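Local coordinates for protein oxidoreductase (Methanosarcina mazei, PDB 3KA7) that binds flavin-adenine dinucleotide and is probably an oxidoreductase of the flavin-containing amine oxidase family, at residues A[8-13]-A[196-201]; A[32-35]-A[39-42]; A[150-155]-A[165-170]; A[159-164]-A[298-303]. One frame throughout, in Å; residues are numbered along the deposited sequence.

The four contacts fall into two pairs on opposite sides of the chain's centre. Contacts 1 and 2 touch each other and both border FAD. Contacts 3 and 4 also touch and share helix 149-163. The centres of contacts 1 and 3 lie about 31 Å apart. All four are largely buried, though Ile34 in contact 2 is exposed to solvent. The chemistry differs with place. Contact 1 is aliphatic packing of two helices. Contact 2 joins loop and strand start with a water bridge. Contact 3 folds a loop back onto a helix through small side chains. Contact 4 sets an aromatic ring against a sheet strand, close to the flavin pocket.

Contact 1: A[8-13]-A[196-201]; sequences AGLGGL and KGIIDA. With FAD (flavin-adenine dinucleotide), chain B.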
# COMPACT_ATOMS: atom_id res chain seq x y z
N ALA A 8 -13.62 9.04 -1.14
CA ALA A 8 -13.15 9.16 0.24
C ALA A 8 -12.14 8.09 0.59
O ALA A 8 -12.19 7.55 1.68
CB ALA A 8 -14.33 9.14 1.22
N GLY A 9 -11.23 7.79 -0.32
CA GLY A 9 -10.11 6.93 0.02
C GLY A 9 -9.13 7.71 0.87
O GLY A 9 -9.31 8.90 1.11
N LEU A 10 -8.06 7.06 1.30
CA LEU A 10 -7.09 7.74 2.14
C LEU A 10 -6.56 9.01 1.48
O LEU A 10 -6.46 10.06 2.12
CB LEU A 10 -5.95 6.78 2.49
CG LEU A 10 -4.81 7.38 3.32
CD1 LEU A 10 -5.30 7.77 4.71
CD2 LEU A 10 -3.67 6.38 3.39
N GLY A 11 -6.20 8.93 0.20
CA GLY A 11 -5.74 10.11 -0.53
C GLY A 11 -6.73 11.27 -0.50
O GLY A 11 -6.35 12.42 -0.26
N GLY A 12 -8.00 10.97 -0.76
CA GLY A 12 -9.04 12.00 -0.79
C GLY A 12 -9.26 12.63 0.57
O GLY A 12 -9.45 13.86 0.67
N LEU A 13 -9.23 11.81 1.62
CA LEU A 13 -9.42 12.30 2.99
C LEU A 13 -8.23 13.11 3.49
O LEU A 13 -8.41 14.15 4.14
CB LEU A 13 -9.73 11.16 3.94
CG LEU A 13 -11.05 10.43 3.68
CD1 LEU A 13 -11.18 9.21 4.58
CD2 LEU A 13 -12.23 11.36 3.86
N LYS A 196 -9.18 1.98 10.24
CA LYS A 196 -10.27 2.90 10.54
C LYS A 196 -9.88 3.98 11.57
O LYS A 196 -10.44 5.07 11.57
CB LYS A 196 -11.53 2.14 10.99
CG LYS A 196 -12.78 3.02 11.04
CD LYS A 196 -13.98 2.24 11.56
CE LYS A 196 -15.02 3.19 12.17
NZ LYS A 196 -15.33 4.26 11.20
N GLY A 197 -8.92 3.68 12.43
CA GLY A 197 -8.46 4.69 13.40
C GLY A 197 -7.98 5.94 12.68
O GLY A 197 -8.25 7.07 13.12
N ILE A 198 -7.26 5.73 11.58
CA ILE A 198 -6.73 6.84 10.80
C ILE A 198 -7.85 7.55 10.04
O ILE A 198 -7.90 8.79 10.00
CB ILE A 198 -5.61 6.34 9.84
CG1 ILE A 198 -4.38 5.93 10.66
CG2 ILE A 198 -5.26 7.41 8.79
CD1 ILE A 198 -3.35 5.14 9.89
N ILE A 199 -8.74 6.76 9.45
CA ILE A 199 -9.90 7.28 8.72
C ILE A 199 -10.75 8.15 9.65
O ILE A 199 -11.09 9.29 9.31
CB ILE A 199 -10.75 6.13 8.12
CG1 ILE A 199 -9.89 5.28 7.17
CG2 ILE A 199 -11.96 6.69 7.33
CD1 ILE A 199 -9.30 6.08 6.03
N ASP A 200 -11.07 7.63 10.83
CA ASP A 200 -11.88 8.38 11.80
C ASP A 200 -11.21 9.70 12.20
O ASP A 200 -11.87 10.75 12.28
CB ASP A 200 -12.10 7.53 13.06
CG ASP A 200 -13.13 6.44 12.88
OD1 ASP A 200 -13.79 6.40 11.82
OD2 ASP A 200 -13.29 5.63 13.81
N ALA A 201 -9.91 9.65 12.45
CA ALA A 201 -9.16 10.85 12.83
C ALA A 201 -9.22 11.93 11.76
O ALA A 201 -9.38 13.11 12.07
CB ALA A 201 -7.70 10.50 13.17
PA FAD B . -8.89 4.23 -2.67
O1A FAD B . -8.69 3.66 -4.05
O2A FAD B . -8.76 3.27 -1.51
O5B FAD B . -10.32 4.94 -2.60
C5B FAD B . -10.94 5.40 -3.79
C4B FAD B . -12.37 5.76 -3.36
O4B FAD B . -13.10 6.34 -4.43
C3B FAD B . -13.13 4.51 -2.91
O3B FAD B . -13.65 4.69 -1.60
C2B FAD B . -14.25 4.37 -3.94
O2B FAD B . -15.44 3.83 -3.40
C1B FAD B . -14.43 5.81 -4.43
N9A FAD B . -14.95 5.95 -5.79
C8A FAD B . -14.63 5.24 -6.93
N7A FAD B . -15.33 5.77 -7.97
C5A FAD B . -16.08 6.80 -7.49
C6A FAD B . -16.98 7.67 -8.08
N6A FAD B . -17.16 7.66 -9.40
N1A FAD B . -17.60 8.63 -7.31
C2A FAD B . -17.34 8.73 -5.95
N3A FAD B . -16.45 7.86 -5.36
C4A FAD B . -15.84 6.92 -6.13
N1 FAD B . -0.97 -0.01 2.24
C2 FAD B . -0.18 0.21 3.36
O2 FAD B . 0.33 1.32 3.54
N3 FAD B . 0.05 -0.83 4.25
C4 FAD B . -0.50 -2.08 4.03
O4 FAD B . -0.31 -3.01 4.82
C4X FAD B . -1.29 -2.31 2.91
N5 FAD B . -1.83 -3.57 2.67
C5X FAD B . -2.62 -3.77 1.56
C6 FAD B . -3.18 -5.02 1.31
C7 FAD B . -3.99 -5.23 0.20
C7M FAD B . -4.58 -6.59 -0.03
C8 FAD B . -4.23 -4.17 -0.66
C8M FAD B . -5.09 -4.35 -1.88
C9 FAD B . -3.66 -2.92 -0.43
C9A FAD B . -2.86 -2.71 0.69
N10 FAD B . -2.29 -1.47 0.92
C10 FAD B . -1.52 -1.26 2.03
C1' FAD B . -2.46 -0.34 -0.05
C2' FAD B . -3.55 0.60 0.47
O2' FAD B . -4.67 -0.17 0.89
C3' FAD B . -3.95 1.56 -0.65
O3' FAD B . -2.77 2.08 -1.26
C4' FAD B . -4.82 2.74 -0.23
O4' FAD B . -5.91 2.34 0.57
C5' FAD B . -5.37 3.36 -1.51
O5' FAD B . -5.91 4.61 -1.17
P FAD B . -6.35 5.63 -2.30
O1P FAD B . -6.06 7.03 -1.83
O2P FAD B . -5.75 5.27 -3.65
O3P FAD B . -7.95 5.52 -2.43
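Leu13 and Ile199 meet where the first helix of the Rossmann-type dinucleotide fold, 10-21, packs on helix 195-208. Their side chains cross at about a right angle. Leu13 presents its CD1 methyl, which rests against two methyls of the isoleucine. It lies 3.8 Å from Ile199 CG2 and 3.9 Å from Ile199 CD1. The torsions of Ile199 allow this double contact: CG2 is anti to the backbone N while CG1 is anti to the carbonyl carbon (chi1 -58°), and CD1 then folds back toward the leucine.

Leu10 and Ile198 form a second, looser pair. They approach at a slant and touch methyl to methyl, with Leu10 CD1 4.1 Å from Ile198 CG2. No hydrogen bond joins the two helices here, so the contact is purely apolar. Leu202, one turn further along helix 195-208, touches both leucines and extends the same interface.

The other side of 8-13 serves the cofactor. Gly9 and Gly12 fit the GxGxxG pattern, and Gly9 is the N-cap of helix 10-21. A beta carbon on Gly9 would fall about 2.1 Å from the bridging oxygen FAD O3P, a clash. The helix start thus faces the phosphates, which its dipole probably favours. Gly11 N donates to FAD O1P at 2.8 Å, with an N-H...O angle of 150°.

Contact 2: A[32-35]-A[39-42]; sequences LPIT and FTNL. With FAD (flavin-adenine dinucleotide), chain B.
Thr40 turns its CG2 methyl onto the 32-35 loop, where two neighbours receive it. Thr40 CG2 lies 3.6 Å from the carbonyl oxygen Thr35 O. On the apolar side, Ile34 CD1 comes within 3.9 Å of Thr40 CG2. The hydroxyl takes another direction: OG1 is anti to the backbone N (chi1 -166°), and a water fills the step between it and the loop. That water donates to Thr35 O at 2.7 Å and is hydrogen-bonded to Thr40 OG1 at 2.6 Å. The water thus joins the carbonyl and the hydroxyl; no direct hydrogen bond links the two segments.

The next shell fixes both sides. Thr35 OG1 is hydrogen-bonded to Glu203. Asn41 uses both ends of its amide, OD1 accepting from Lys196 N and ND2 donating to Gly193 O, which ties the start of strand 41-44 to the region of helix 195-208.

Each segment also borders the cofactor. Leu32 CD1 is 3.5 Å from the ribose hydroxyl FAD O2B. Phe39 CB lies 3.4 Å from FAD O4', on the ribityl chain. Between and beside these segments sit Glu30 and Arg38, both FAD-binding. An acidic residue after the second strand of a Rossmann-type fold, followed by a Gly-Gly-Arg sequence, is consistent with the FAD-binding region of flavin amine oxidases.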
# COMPACT_ATOMS: atom_id res chain seq x y z
N LEU A 32 -19.56 4.61 -2.08
CA LEU A 32 -19.94 3.55 -1.15
C LEU A 32 -20.66 4.11 0.09
O LEU A 32 -20.67 5.32 0.29
CB LEU A 32 -18.71 2.75 -0.72
CG LEU A 32 -17.99 1.96 -1.82
CD1 LEU A 32 -16.71 1.33 -1.30
CD2 LEU A 32 -18.92 0.90 -2.39
N PRO A 33 -21.26 3.22 0.90
CA PRO A 33 -21.93 3.66 2.13
C PRO A 33 -20.98 4.15 3.21
O PRO A 33 -21.41 4.83 4.15
CB PRO A 33 -22.65 2.39 2.62
CG PRO A 33 -22.73 1.50 1.43
CD PRO A 33 -21.52 1.80 0.61
N ILE A 34 -19.70 3.81 3.09
CA ILE A 34 -18.72 4.24 4.07
C ILE A 34 -17.49 4.83 3.39
O ILE A 34 -17.27 4.63 2.19
CB ILE A 34 -18.25 3.08 4.97
CG1 ILE A 34 -17.44 2.08 4.14
CG2 ILE A 34 -19.45 2.43 5.68
CD1 ILE A 34 -16.77 1.00 4.99
N THR A 35 -16.70 5.56 4.16
CA THR A 35 -15.49 6.19 3.66
C THR A 35 -14.30 5.25 3.91
O THR A 35 -14.39 4.29 4.69
CB THR A 35 -15.20 7.48 4.44
OG1 THR A 35 -15.14 7.16 5.84
CG2 THR A 35 -16.32 8.53 4.21
N PHE A 39 -8.63 1.35 2.68
CA PHE A 39 -7.91 1.58 3.93
C PHE A 39 -8.87 1.82 5.10
O PHE A 39 -8.76 2.83 5.81
CB PHE A 39 -6.98 2.79 3.80
CG PHE A 39 -5.82 2.80 4.79
CD1 PHE A 39 -4.65 2.12 4.50
CD2 PHE A 39 -5.90 3.51 5.97
CE1 PHE A 39 -3.58 2.13 5.39
CE2 PHE A 39 -4.84 3.53 6.87
CZ PHE A 39 -3.68 2.85 6.58
N THR A 40 -9.81 0.91 5.30
CA THR A 40 -10.68 1.03 6.47
C THR A 40 -11.04 -0.36 6.99
O THR A 40 -10.56 -1.37 6.47
CB THR A 40 -11.93 1.85 6.16
OG1 THR A 40 -12.58 2.21 7.40
CG2 THR A 40 -12.86 1.08 5.27
N ASN A 41 -11.87 -0.43 8.02
CA ASN A 41 -12.13 -1.71 8.67
C ASN A 41 -13.37 -2.39 8.09
O ASN A 41 -14.26 -1.73 7.57
CB ASN A 41 -12.31 -1.54 10.18
CG ASN A 41 -11.02 -1.14 10.89
OD1 ASN A 41 -10.06 -0.70 10.25
ND2 ASN A 41 -11.01 -1.28 12.21
N LEU A 42 -13.41 -3.71 8.20
CA LEU A 42 -14.59 -4.48 7.84
C LEU A 42 -14.89 -5.39 9.01
O LEU A 42 -14.07 -6.23 9.36
CB LEU A 42 -14.34 -5.30 6.58
CG LEU A 42 -15.20 -6.56 6.47
CD1 LEU A 42 -16.65 -6.17 6.22
CD2 LEU A 42 -14.70 -7.48 5.37
PA FAD B . -8.89 4.23 -2.67
O1A FAD B . -8.69 3.66 -4.05
O2A FAD B . -8.76 3.27 -1.51
O5B FAD B . -10.32 4.94 -2.60
C5B FAD B . -10.94 5.40 -3.79
C4B FAD B . -12.37 5.76 -3.36
O4B FAD B . -13.10 6.34 -4.43
C3B FAD B . -13.13 4.51 -2.91
O3B FAD B . -13.65 4.69 -1.60
C2B FAD B . -14.25 4.37 -3.94
O2B FAD B . -15.44 3.83 -3.40
C1B FAD B . -14.43 5.81 -4.43
N9A FAD B . -14.95 5.95 -5.79
C8A FAD B . -14.63 5.24 -6.93
N7A FAD B . -15.33 5.77 -7.97
C5A FAD B . -16.08 6.80 -7.49
C6A FAD B . -16.98 7.67 -8.08
N6A FAD B . -17.16 7.66 -9.40
N1A FAD B . -17.60 8.63 -7.31
C2A FAD B . -17.34 8.73 -5.95
N3A FAD B . -16.45 7.86 -5.36
C4A FAD B . -15.84 6.92 -6.13
N1 FAD B . -0.97 -0.01 2.24
C2 FAD B . -0.18 0.21 3.36
O2 FAD B . 0.33 1.32 3.54
N3 FAD B . 0.05 -0.83 4.25
C4 FAD B . -0.50 -2.08 4.03
O4 FAD B . -0.31 -3.01 4.82
C4X FAD B . -1.29 -2.31 2.91
N5 FAD B . -1.83 -3.57 2.67
C5X FAD B . -2.62 -3.77 1.56
C6 FAD B . -3.18 -5.02 1.31
C7 FAD B . -3.99 -5.23 0.20
C7M FAD B . -4.58 -6.59 -0.03
C8 FAD B . -4.23 -4.17 -0.66
C8M FAD B . -5.09 -4.35 -1.88
C9 FAD B . -3.66 -2.92 -0.43
C9A FAD B . -2.86 -2.71 0.69
N10 FAD B . -2.29 -1.47 0.92
C10 FAD B . -1.52 -1.26 2.03
C1' FAD B . -2.46 -0.34 -0.05
C2' FAD B . -3.55 0.60 0.47
O2' FAD B . -4.67 -0.17 0.89
C3' FAD B . -3.95 1.56 -0.65
O3' FAD B . -2.77 2.08 -1.26
C4' FAD B . -4.82 2.74 -0.23
O4' FAD B . -5.91 2.34 0.57
C5' FAD B . -5.37 3.36 -1.51
O5' FAD B . -5.91 4.61 -1.17
P FAD B . -6.35 5.63 -2.30
O1P FAD B . -6.06 7.03 -1.83
O2P FAD B . -5.75 5.27 -3.65
O3P FAD B . -7.95 5.52 -2.43
O HOH W 1 -14.63 3.86 7.31

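Contact 3: A[150-155]-A[165-170]; sequences WLIKFA and LKSDEV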
# COMPACT_ATOMS: atom_id res chain seq x y z
N TRP A 150 19.79 -17.12 -1.92
CA TRP A 150 19.14 -16.56 -0.72
C TRP A 150 18.70 -15.11 -0.92
O TRP A 150 17.59 -14.73 -0.56
CB TRP A 150 20.05 -16.66 0.51
CG TRP A 150 19.76 -15.68 1.65
CD1 TRP A 150 20.64 -14.79 2.20
CD2 TRP A 150 18.53 -15.52 2.36
NE1 TRP A 150 20.03 -14.07 3.20
CE2 TRP A 150 18.74 -14.50 3.33
CE3 TRP A 150 17.27 -16.12 2.27
CZ2 TRP A 150 17.73 -14.08 4.20
CZ3 TRP A 150 16.27 -15.70 3.14
CH2 TRP A 150 16.51 -14.69 4.09
N LEU A 151 19.57 -14.30 -1.49
CA LEU A 151 19.22 -12.89 -1.63
C LEU A 151 18.04 -12.69 -2.59
O LEU A 151 17.26 -11.76 -2.39
CB LEU A 151 20.42 -12.04 -2.06
CG LEU A 151 21.56 -11.94 -1.04
CD1 LEU A 151 22.58 -10.90 -1.56
CD2 LEU A 151 21.03 -11.56 0.34
N ILE A 152 17.90 -13.54 -3.60
CA ILE A 152 16.76 -13.43 -4.54
C ILE A 152 15.47 -13.88 -3.87
O ILE A 152 14.43 -13.23 -4.01
CB ILE A 152 16.99 -14.20 -5.86
CG1 ILE A 152 18.21 -13.62 -6.60
CG2 ILE A 152 15.77 -14.07 -6.76
CD1 ILE A 152 18.12 -12.12 -6.81
N LYS A 153 15.52 -14.98 -3.11
CA LYS A 153 14.34 -15.42 -2.35
C LYS A 153 13.91 -14.33 -1.37
O LYS A 153 12.72 -14.02 -1.24
CB LYS A 153 14.63 -16.71 -1.58
CG LYS A 153 15.17 -17.82 -2.44
CD LYS A 153 14.17 -18.22 -3.48
CE LYS A 153 13.13 -19.15 -2.90
NZ LYS A 153 12.26 -19.71 -3.98
N PHE A 154 14.89 -13.76 -0.67
CA PHE A 154 14.63 -12.72 0.33
C PHE A 154 14.04 -11.50 -0.37
O PHE A 154 13.03 -10.96 0.05
CB PHE A 154 15.93 -12.37 1.07
CG PHE A 154 15.80 -11.22 2.02
CD1 PHE A 154 14.93 -11.29 3.09
CD2 PHE A 154 16.57 -10.08 1.85
CE1 PHE A 154 14.80 -10.23 3.97
CE2 PHE A 154 16.45 -9.01 2.72
CZ PHE A 154 15.56 -9.09 3.79
N ALA A 155 14.68 -11.08 -1.46
CA ALA A 155 14.19 -9.91 -2.23
C ALA A 155 12.77 -10.12 -2.74
O ALA A 155 11.94 -9.21 -2.67
CB ALA A 155 15.12 -9.61 -3.38
N LEU A 165 4.94 -7.05 -5.92
CA LEU A 165 5.67 -7.20 -7.18
C LEU A 165 6.76 -8.26 -7.01
O LEU A 165 7.15 -8.57 -5.89
CB LEU A 165 6.36 -5.89 -7.55
CG LEU A 165 5.44 -4.73 -7.90
CD1 LEU A 165 6.23 -3.43 -8.01
CD2 LEU A 165 4.73 -5.05 -9.18
N LYS A 166 7.29 -8.78 -8.12
CA LYS A 166 8.48 -9.62 -8.04
C LYS A 166 9.72 -8.75 -8.13
O LYS A 166 9.68 -7.67 -8.70
CB LYS A 166 8.49 -10.63 -9.19
CG LYS A 166 7.40 -11.65 -9.07
CD LYS A 166 7.74 -12.69 -8.03
CE LYS A 166 8.70 -13.73 -8.58
NZ LYS A 166 8.49 -15.05 -7.92
N SER A 167 10.85 -9.23 -7.61
CA SER A 167 12.05 -8.40 -7.63
C SER A 167 12.57 -8.14 -9.05
O SER A 167 13.35 -7.20 -9.27
CB SER A 167 13.16 -9.02 -6.76
OG SER A 167 13.57 -10.27 -7.28
N ASP A 168 12.14 -8.95 -10.01
CA ASP A 168 12.55 -8.70 -11.39
C ASP A 168 11.62 -7.69 -12.08
O ASP A 168 11.76 -7.42 -13.27
CB ASP A 168 12.69 -10.01 -12.20
CG ASP A 168 11.35 -10.70 -12.47
OD1 ASP A 168 10.31 -10.24 -11.96
OD2 ASP A 168 11.35 -11.72 -13.21
N GLU A 169 10.68 -7.13 -11.31
CA GLU A 169 9.66 -6.22 -11.84
C GLU A 169 9.72 -4.85 -11.20
O GLU A 169 8.81 -4.03 -11.40
CB GLU A 169 8.25 -6.74 -11.57
CG GLU A 169 7.96 -8.16 -11.98
CD GLU A 169 6.48 -8.46 -11.89
OE1 GLU A 169 5.89 -8.29 -10.79
OE2 GLU A 169 5.89 -8.85 -12.93
N VAL A 170 10.73 -4.61 -10.37
CA VAL A 170 10.86 -3.30 -9.74
C VAL A 170 12.25 -2.75 -10.03
O VAL A 170 13.25 -3.45 -9.88
CB VAL A 170 10.63 -3.36 -8.23
CG1 VAL A 170 11.72 -4.17 -7.58
CG2 VAL A 170 10.54 -1.94 -7.62
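Ser167 packs against Ala155 where the loop between helices 149-163 and 172-185 folds back onto the first of them. The two CA atoms are 6.0 Å apart, close enough for short side chains to fill the space between the backbones. Starting at the root, Ser167 CB meets the methyl Ala155 CB at 4.0 Å. The same Ser167 CB also lies 4.2 Å from the backbone carbon Ala155 C.

The tip comes next. OG stands between the backbone N and the carbonyl carbon (chi1 64°), which swings it along the helix. Its loose neighbour in 150-155 beyond Ala155 is the methyl Ile152 CG2, 4.4 Å from Ser167 OG. The polar need of OG is met by Asp156, through a hydrogen bond to OD1. One small side chain thus has an apolar root on Ala155 and a polar tip tied to the next helical residue. Helix 138-145 lies alongside, with Ile142 touching Ile152 and Ala155 and Gln139 touching Ser167.

This is structural packing away from the annotated sites. The loop holds Ser167 in place with a type I turn, closed by Glu169 N donating to Lys166 O at 2.8 Å. A side-chain bond completes it: Lys166 N donates to Glu169 OE1 at 3.1 Å, nearly straight at 176°, meeting the oxygen on its anti side and 27° out of the carboxylate plane.

Contact 4: A[159-164]-A[298-303]; sequences CGWALS and VLLTPY
Trp161 lies against Val298 and Leu300, packing helix 149-163 on strand 298-300 of a mixed beta-sheet. Two kinds of ring contact are made. Across the segments it is CH-pi: Val298 CG1 sits over one face, 3.8 Å from the centroid of the five-membered ring and 17° off its normal. The indole also meets Phe54, an FAD-binding residue, edge-to-face, and lies about 5 Å from FAD at the nearest. With a serine in its place, the methyls of Val298 would probably lose the ring they rest on, and Phe54 would be left without its aromatic partner.

The remaining contacts are apolar, and no hydrogen bond crosses between the segments. The second valine methyl, Val298 CG2, lies by the NE1-CE2-CZ2 side of the indole, 3.6 Å from both Trp161 NE1 and Trp161 CZ2. Trp161 CG is anti to the backbone N (chi1 171°), which carries the indole out from the helix to the strand. Leu300 comes in at the root of the side chain, where Leu300 CD2 is 3.7 Å from Trp161 CB.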
# COMPACT_ATOMS: atom_id res chain seq x y z
N CYS A 159 9.71 -7.76 -1.77
CA CYS A 159 8.99 -7.08 -2.86
C CYS A 159 7.53 -7.51 -2.97
O CYS A 159 6.64 -6.69 -3.27
CB CYS A 159 9.69 -7.31 -4.20
SG CYS A 159 11.26 -6.41 -4.40
N GLY A 160 7.28 -8.79 -2.74
CA GLY A 160 5.92 -9.33 -2.74
C GLY A 160 5.07 -8.76 -1.62
O GLY A 160 3.96 -8.29 -1.86
N TRP A 161 5.60 -8.79 -0.39
CA TRP A 161 4.90 -8.22 0.76
C TRP A 161 4.71 -6.71 0.67
O TRP A 161 3.59 -6.20 0.78
CB TRP A 161 5.64 -8.55 2.06
CG TRP A 161 5.06 -7.82 3.23
CD1 TRP A 161 5.50 -6.63 3.74
CD2 TRP A 161 3.93 -8.20 4.00
NE1 TRP A 161 4.70 -6.25 4.80
CE2 TRP A 161 3.74 -7.20 4.98
CE3 TRP A 161 3.06 -9.30 3.98
CZ2 TRP A 161 2.71 -7.26 5.92
CZ3 TRP A 161 2.04 -9.36 4.90
CH2 TRP A 161 1.87 -8.34 5.86
N ALA A 162 5.81 -5.99 0.45
CA ALA A 162 5.81 -4.52 0.52
C ALA A 162 5.14 -3.86 -0.68
O ALA A 162 4.45 -2.85 -0.51
CB ALA A 162 7.22 -4.00 0.66
N LEU A 163 5.35 -4.42 -1.87
CA LEU A 163 4.97 -3.77 -3.13
C LEU A 163 4.00 -4.59 -4.00
O LEU A 163 3.47 -4.08 -4.99
CB LEU A 163 6.22 -3.48 -3.97
CG LEU A 163 7.39 -2.78 -3.28
CD1 LEU A 163 8.56 -2.61 -4.26
CD2 LEU A 163 6.95 -1.45 -2.73
N SER A 164 3.78 -5.84 -3.62
CA SER A 164 3.02 -6.78 -4.45
C SER A 164 3.62 -6.87 -5.87
O SER A 164 2.91 -6.79 -6.88
CB SER A 164 1.51 -6.43 -4.47
OG SER A 164 0.73 -7.63 -4.43
N VAL A 298 6.40 -7.74 10.84
CA VAL A 298 6.03 -8.65 9.77
C VAL A 298 6.88 -9.91 9.88
O VAL A 298 8.02 -9.85 10.34
CB VAL A 298 6.27 -7.99 8.39
CG1 VAL A 298 5.97 -8.97 7.26
CG2 VAL A 298 5.40 -6.71 8.26
N LEU A 299 6.31 -11.06 9.51
CA LEU A 299 7.06 -12.29 9.32
C LEU A 299 7.16 -12.54 7.82
O LEU A 299 6.18 -12.92 7.18
CB LEU A 299 6.34 -13.48 9.98
CG LEU A 299 6.97 -14.87 9.82
CD1 LEU A 299 8.27 -14.94 10.62
CD2 LEU A 299 5.99 -15.98 10.27
N LEU A 300 8.32 -12.29 7.24
CA LEU A 300 8.52 -12.60 5.83
C LEU A 300 8.76 -14.09 5.62
O LEU A 300 9.41 -14.74 6.44
CB LEU A 300 9.70 -11.80 5.26
CG LEU A 300 9.46 -10.29 5.19
CD1 LEU A 300 10.73 -9.59 4.70
CD2 LEU A 300 8.26 -9.97 4.28
N THR A 301 8.22 -14.65 4.53
CA THR A 301 8.28 -16.09 4.32
C THR A 301 8.79 -16.42 2.91
O THR A 301 8.01 -16.74 2.01
CB THR A 301 6.89 -16.74 4.53
OG1 THR A 301 5.93 -16.11 3.66
CG2 THR A 301 6.41 -16.58 5.99
N PRO A 302 10.11 -16.33 2.71
CA PRO A 302 10.65 -16.41 1.35
C PRO A 302 10.61 -17.78 0.68
O PRO A 302 10.74 -17.86 -0.54
CB PRO A 302 12.10 -15.91 1.48
CG PRO A 302 12.37 -15.72 2.91
CD PRO A 302 11.10 -15.90 3.71
N TYR A 303 10.41 -18.85 1.46
CA TYR A 303 10.49 -20.20 0.90
C TYR A 303 9.14 -20.90 0.80
O TYR A 303 8.91 -21.95 1.41
CB TYR A 303 11.52 -21.05 1.68
CG TYR A 303 12.92 -20.54 1.43
CD1 TYR A 303 13.71 -21.12 0.45
CD2 TYR A 303 13.42 -19.45 2.13
CE1 TYR A 303 14.99 -20.64 0.18
CE2 TYR A 303 14.71 -18.95 1.88
CZ TYR A 303 15.48 -19.55 0.89
OH TYR A 303 16.75 -19.08 0.63